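Local atomic coordinates of Keto/oxoacid ferredoxin oxidoreductase, gamma subunit (Geobacter sulfurreducens, PDB entry 3ON3), a protein that is the gamma subunit of a keto/oxoacid ferredoxin oxidoreductase, which probably helps oxidise 2-oxoacids and pass the electrons on to ferredoxin. Residues Leu89-Leu95 and Asn109-Thr113; Ala76-Cys82 and Val97-Thr103. All coordinates share one frame; numbering follows the deposited sequence.

Contact 1. Residues Leu89-Leu95 and Asn109-Thr113; sequences LKEGGVL and NYQTT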
loop_
_atom_site.group_PDB
_atom_site.type_symbol
_atom_site.label_atom_id
_atom_site.label_comp_id
_atom_site.label_asym_id
_atom_site.label_seq_id
_atom_site.Cartn_x
_atom_site.Cartn_y
_atom_site.Cartn_z
ATOM N N LEU B 89 11.006 -18.074 -4.765
ATOM C CA LEU B 89 12.121 -17.761 -3.868
ATOM C C LEU B 89 13.424 -18.419 -4.331
ATOM O O LEU B 89 13.489 -19.638 -4.479
ATOM C CB LEU B 89 11.795 -18.211 -2.454
ATOM C CG LEU B 89 12.928 -18.080 -1.446
ATOM C CD1 LEU B 89 13.247 -16.604 -1.170
ATOM C CD2 LEU B 89 12.504 -18.799 -0.193
ATOM N N LYS B 90 14.457 -17.612 -4.560
ATOM C CA LYS B 90 15.723 -18.129 -5.052
ATOM C C LYS B 90 16.332 -19.103 -4.044
ATOM O O LYS B 90 16.076 -19.004 -2.843
ATOM C CB LYS B 90 16.700 -16.988 -5.335
ATOM C CG LYS B 90 17.249 -16.339 -4.082
ATOM C CD LYS B 90 18.493 -15.506 -4.367
ATOM C CE LYS B 90 18.821 -14.599 -3.183
ATOM N NZ LYS B 90 18.861 -15.323 -1.871
ATOM N N GLU B 91 17.135 -20.044 -4.538
ATOM C CA GLU B 91 17.818 -21.011 -3.680
ATOM C C GLU B 91 18.761 -20.328 -2.701
ATOM O O GLU B 91 19.548 -19.472 -3.088
ATOM C CB GLU B 91 18.603 -22.021 -4.518
ATOM C CG GLU B 91 19.042 -23.246 -3.734
ATOM C CD GLU B 91 20.468 -23.656 -4.042
ATOM O OE1 GLU B 91 21.339 -22.763 -4.109
ATOM O OE2 GLU B 91 20.716 -24.868 -4.212
ATOM N N GLY B 92 18.691 -20.727 -1.434
ATOM C CA GLY B 92 19.456 -20.086 -0.381
ATOM C C GLY B 92 18.797 -18.797 0.086
ATOM O O GLY B 92 19.328 -18.089 0.942
ATOM N N GLY B 93 17.631 -18.487 -0.480
ATOM C CA GLY B 93 16.901 -17.292 -0.108
ATOM C C GLY B 93 16.278 -17.454 1.258
ATOM O O GLY B 93 16.209 -18.556 1.794
ATOM N N VAL B 94 15.831 -16.338 1.825
ATOM C CA VAL B 94 15.231 -16.316 3.153
ATOM C C VAL B 94 13.782 -16.781 3.107
ATOM O O VAL B 94 12.968 -16.254 2.351
ATOM C CB VAL B 94 15.323 -14.895 3.789
ATOM C CG1 VAL B 94 14.342 -14.730 4.950
ATOM C CG2 VAL B 94 16.737 -14.624 4.249
ATOM N N LEU B 95 13.461 -17.783 3.908
ATOM C CA LEU B 95 12.095 -18.268 3.953
ATOM C C LEU B 95 11.575 -18.179 5.367
ATOM O O LEU B 95 12.017 -18.894 6.231
ATOM C CB LEU B 95 12.000 -19.701 3.433
ATOM C CG LEU B 95 10.630 -20.372 3.630
ATOM C CD1 LEU B 95 9.528 -19.570 2.966
ATOM C CD2 LEU B 95 10.619 -21.816 3.134
ATOM N N ASN B 109 16.150 -25.938 -1.170
ATOM C CA ASN B 109 17.142 -25.387 -0.265
ATOM C C ASN B 109 16.854 -23.916 0.038
ATOM O O ASN B 109 16.965 -23.074 -0.852
ATOM C CB ASN B 109 18.532 -25.504 -0.883
ATOM C CG ASN B 109 19.244 -26.778 -0.481
ATOM O OD1 ASN B 109 18.610 -27.793 -0.182
ATOM N ND2 ASN B 109 20.575 -26.734 -0.473
ATOM N N TYR B 110 16.489 -23.616 1.286
ATOM C CA TYR B 110 16.217 -22.240 1.716
ATOM C C TYR B 110 16.746 -21.996 3.131
ATOM O O TYR B 110 16.710 -22.900 3.973
ATOM C CB TYR B 110 14.705 -21.965 1.705
ATOM C CG TYR B 110 14.003 -22.312 0.406
ATOM C CD1 TYR B 110 14.250 -21.586 -0.751
ATOM C CD2 TYR B 110 13.085 -23.357 0.338
ATOM C CE1 TYR B 110 13.613 -21.897 -1.949
ATOM C CE2 TYR B 110 12.440 -23.676 -0.862
ATOM C CZ TYR B 110 12.713 -22.939 -1.998
ATOM O OH TYR B 110 12.093 -23.229 -3.190
ATOM N N GLN B 111 17.230 -20.785 3.407
ATOM C CA GLN B 111 17.513 -20.405 4.789
ATOM C C GLN B 111 16.163 -20.223 5.462
ATOM O O GLN B 111 15.549 -19.159 5.377
ATOM C CB GLN B 111 18.338 -19.120 4.880
ATOM C CG GLN B 111 19.746 -19.207 4.290
ATOM C CD GLN B 111 20.673 -20.124 5.083
ATOM O OE1 GLN B 111 21.287 -21.043 4.524
ATOM N NE2 GLN B 111 20.773 -19.884 6.387
ATOM N N THR B 112 15.699 -21.277 6.119
ATOM C CA THR B 112 14.337 -21.326 6.629
ATOM C C THR B 112 14.250 -21.032 8.116
ATOM O O THR B 112 14.952 -21.631 8.930
ATOM C CB THR B 112 13.697 -22.702 6.364
ATOM O OG1 THR B 112 13.682 -22.954 4.956
ATOM C CG2 THR B 112 12.278 -22.731 6.887
ATOM N N THR B 113 13.370 -20.102 8.462
ATOM C CA THR B 113 13.088 -19.802 9.850
ATOM C C THR B 113 11.602 -19.900 10.082
ATOM O O THR B 113 10.819 -19.421 9.274
ATOM C CB THR B 113 13.554 -18.390 10.244
ATOM O OG1 THR B 113 14.973 -18.309 10.084
ATOM C CG2 THR B 113 13.188 -18.094 11.700
#
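Two leucines of 89-95 approach the Y110 ring obliquely from one side of its plane, L89 at CD1 and L95 at CD2. The side chains of L89 and Y110 run antiparallel past each other, bringing L89 CD2 to 3.3 Å from Y110 CD1; L89 CG also sits near Y110 CD1 and CE1. For L95 the contact starts nearer the backbone: its CB sits 3.9 Å from Y110 CB, and its CD2 comes near the ring atom CD2. What sets the ring there is its first torsion, chi1 -52°, which places CG anti to the carbonyl carbon and beside the backbone N. The carbonyl oxygen of K90 meets the ring at its edge, in plane, 3.8 Å from Y110 CD1. L95 also runs alongside T112, with the leucine CD2 resting against the threonine OG1.

Underneath, the backbones form a parallel beta ladder between the neighbouring strands 93-98 and 111-115 of the mixed sheet, V94 pairing with Q111 and L95 with T112. L95 uses both its N and its O toward 111-113: its N gives a nearly straight bond to Q111 O, and its O takes T113 N at 2.9 Å, almost in line with the C=O. The Q111 N to G93 O bond is more bent, at 133°. On the far side of strand 93-98, V94 is hydrogen-bonded to strand 71-76.

Ahead of the ladder, a type II turn from K90 to G93 carries the chain round a corner, and G92, with positive phi, sends its N to N109 O at 3.0 Å, above the carbonyl plane. Beside that bond E91 and N109 extend alongside one another, their carboxylate and amide planes 25° apart; the aliphatic parts do the touching, E91 CG being 3.7 Å from N109 CB.

Contact 2. Residues Ala76-Cys82 and Val97-Thr103; sequences ALTQEAC and VDSDLVT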
loop_
_atom_site.group_PDB
_atom_site.type_symbol
_atom_site.label_atom_id
_atom_site.label_comp_id
_atom_site.label_asym_id
_atom_site.label_seq_id
_atom_site.Cartn_x
_atom_site.Cartn_y
_atom_site.Cartn_z
ATOM N N ALA B 76 5.599 -16.237 4.433
ATOM C CA ALA B 76 4.350 -16.960 4.210
ATOM C C ALA B 76 3.645 -17.229 5.538
ATOM O O ALA B 76 4.113 -18.020 6.353
ATOM C CB ALA B 76 4.604 -18.274 3.460
ATOM N N LEU B 77 2.509 -16.578 5.750
ATOM C CA LEU B 77 1.775 -16.746 6.999
ATOM C C LEU B 77 0.800 -17.934 6.949
ATOM O O LEU B 77 0.305 -18.386 7.988
ATOM C CB LEU B 77 1.044 -15.445 7.372
ATOM C CG LEU B 77 1.915 -14.288 7.891
ATOM C CD1 LEU B 77 1.079 -13.024 8.112
ATOM C CD2 LEU B 77 2.670 -14.682 9.172
ATOM N N THR B 78 0.538 -18.433 5.741
ATOM C CA THR B 78 -0.339 -19.593 5.539
ATOM C C THR B 78 0.306 -20.647 4.643
ATOM O O THR B 78 1.139 -20.320 3.798
ATOM C CB THR B 78 -1.686 -19.198 4.881
ATOM O OG1 THR B 78 -1.465 -18.851 3.507
ATOM C CG2 THR B 78 -2.342 -18.029 5.615
ATOM N N GLN B 79 -0.087 -21.904 4.839
ATOM C CA GLN B 79 0.347 -23.040 4.003
ATOM C C GLN B 79 0.120 -22.783 2.514
ATOM O O GLN B 79 0.992 -23.019 1.676
ATOM C CB GLN B 79 -0.402 -24.316 4.415
ATOM C CG GLN B 79 0.102 -25.592 3.744
ATOM C CD GLN B 79 1.530 -25.918 4.131
ATOM O OE1 GLN B 79 1.812 -26.243 5.280
ATOM N NE2 GLN B 79 2.439 -25.832 3.169
ATOM N N GLU B 80 -1.082 -22.311 2.216
ATOM C CA GLU B 80 -1.483 -21.821 0.898
ATOM C C GLU B 80 -0.485 -20.850 0.258
ATOM O O GLU B 80 -0.092 -21.019 -0.890
ATOM C CB GLU B 80 -2.851 -21.145 1.015
ATOM C CG GLU B 80 -4.008 -22.097 1.363
ATOM C CD GLU B 80 -3.785 -22.919 2.649
ATOM O OE1 GLU B 80 -3.038 -22.473 3.557
ATOM O OE2 GLU B 80 -4.373 -24.025 2.748
ATOM N N ALA B 81 -0.080 -19.835 1.013
ATOM C CA ALA B 81 0.900 -18.864 0.538
ATOM C C ALA B 81 2.235 -19.538 0.243
ATOM O O ALA B 81 2.884 -19.273 -0.771
ATOM C CB ALA B 81 1.085 -17.772 1.573
ATOM N N CYS B 82 2.636 -20.416 1.149
ATOM C CA CYS B 82 3.904 -21.105 1.032
ATOM C C CYS B 82 3.896 -22.032 -0.185
ATOM O O CYS B 82 4.839 -22.048 -0.984
ATOM C CB CYS B 82 4.167 -21.902 2.306
ATOM S SG CYS B 82 5.792 -22.612 2.376
ATOM N N VAL B 97 8.245 -18.432 7.743
ATOM C CA VAL B 97 6.868 -18.906 7.798
ATOM C C VAL B 97 6.339 -18.865 9.225
ATOM O O VAL B 97 7.114 -18.751 10.161
ATOM C CB VAL B 97 6.732 -20.340 7.206
ATOM C CG1 VAL B 97 7.351 -20.401 5.816
ATOM C CG2 VAL B 97 7.385 -21.387 8.117
ATOM N N ASP B 98 5.021 -18.931 9.383
ATOM C CA ASP B 98 4.439 -19.190 10.690
ATOM C C ASP B 98 4.418 -20.701 10.936
ATOM O O ASP B 98 4.006 -21.474 10.068
ATOM C CB ASP B 98 3.036 -18.600 10.813
ATOM C CG ASP B 98 2.369 -18.966 12.133
ATOM O OD1 ASP B 98 2.188 -20.167 12.395
ATOM O OD2 ASP B 98 2.026 -18.062 12.914
ATOM N N SER B 99 4.871 -21.120 12.115
ATOM C CA SER B 99 5.095 -22.545 12.375
ATOM C C SER B 99 3.842 -23.318 12.776
ATOM O O SER B 99 3.788 -24.540 12.634
ATOM C CB SER B 99 6.185 -22.738 13.430
ATOM O OG SER B 99 5.796 -22.167 14.662
ATOM N N ASP B 100 2.849 -22.607 13.297
ATOM C CA ASP B 100 1.572 -23.215 13.649
ATOM C C ASP B 100 0.794 -23.567 12.387
ATOM O O ASP B 100 0.192 -24.634 12.292
ATOM C CB ASP B 100 0.748 -22.258 14.518
ATOM C CG ASP B 100 1.250 -22.194 15.952
ATOM O OD1 ASP B 100 1.486 -21.077 16.464
ATOM O OD2 ASP B 100 1.411 -23.269 16.570
ATOM N N LEU B 101 0.835 -22.663 11.414
ATOM C CA LEU B 101 -0.011 -22.755 10.241
ATOM C C LEU B 101 0.703 -23.321 9.027
ATOM O O LEU B 101 0.088 -23.969 8.188
ATOM C CB LEU B 101 -0.589 -21.385 9.922
ATOM C CG LEU B 101 -1.603 -20.927 10.969
ATOM C CD1 LEU B 101 -1.359 -19.486 11.369
ATOM C CD2 LEU B 101 -3.028 -21.139 10.468
ATOM N N VAL B 102 1.998 -23.068 8.919
ATOM C CA VAL B 102 2.769 -23.680 7.854
ATOM C C VAL B 102 3.459 -24.904 8.433
ATOM O O VAL B 102 4.588 -24.825 8.912
ATOM C CB VAL B 102 3.790 -22.701 7.248
ATOM C CG1 VAL B 102 4.659 -23.400 6.208
ATOM C CG2 VAL B 102 3.069 -21.484 6.642
ATOM N N THR B 103 2.758 -26.036 8.402
ATOM C CA THR B 103 3.252 -27.268 9.000
ATOM C C THR B 103 3.935 -28.151 7.970
ATOM O O THR B 103 4.765 -28.988 8.316
ATOM C CB THR B 103 2.119 -28.060 9.673
ATOM O OG1 THR B 103 1.094 -28.342 8.712
ATOM C CG2 THR B 103 1.521 -27.259 10.815
#
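V102 pushes a methyl against the start of helix 79-85: its CG2 lies 3.5 Å from T78 C and also touches A76 O, while its CG1 faces C82 SG at 4.1 Å. With CG1 anti to the backbone N (chi1 176°), the two methyls are split between the sulfur and the backbone of the turn. Cut back to alanine, this residue would probably leave C82 SG and the T78 backbone without their packing methyls and open a gap at the helix start. V97 CG1 adds a looser apolar contact with A76 CB, and L101 CB rests on L77 O.

The parallel strands 71-76 and 93-98 end together here, A76 pairing with V97, and both segments turn off the carboxyl edge of the sheet; the link between these strands runs through helix 79-85, a beta-alpha-beta crossover.

Among the polar contacts, D98 N reaches A76 O at 3.3 Å, a hydrogen bond that extends the strand pairing. Two further bonds shape the turns themselves: T78 OG1 N-caps the helix by accepting from A81 N, and D98 OD1 takes L101 N at 3.0 Å in an Asx motif, while D98 OD2 is held by I118 N. The amide of Q79 binds D83 and the K104 carbonyl through NE2.

In the fold
The two contacts lie about 14 Å apart, centre to centre, on the same mixed sheet and share strand 93-98. Contact 1 joins the early part of that strand to strand 111-115, outermost within this chain; contact 2 joins its end to the end of strand 71-76. Their segments alternate along the chain: 76-82, 89-95, 97-103, then 109-113. Helix 79-85 leads from contact 2 into strand 89-90 of contact 1, and the loop after D98 leads back to N109. They meet where T113 O lies 3.2 Å from V97 N, a probable hydrogen bond. Together they place strand 93-98 inside the sheet, between its two parallel neighbours 71-76 and 111-115.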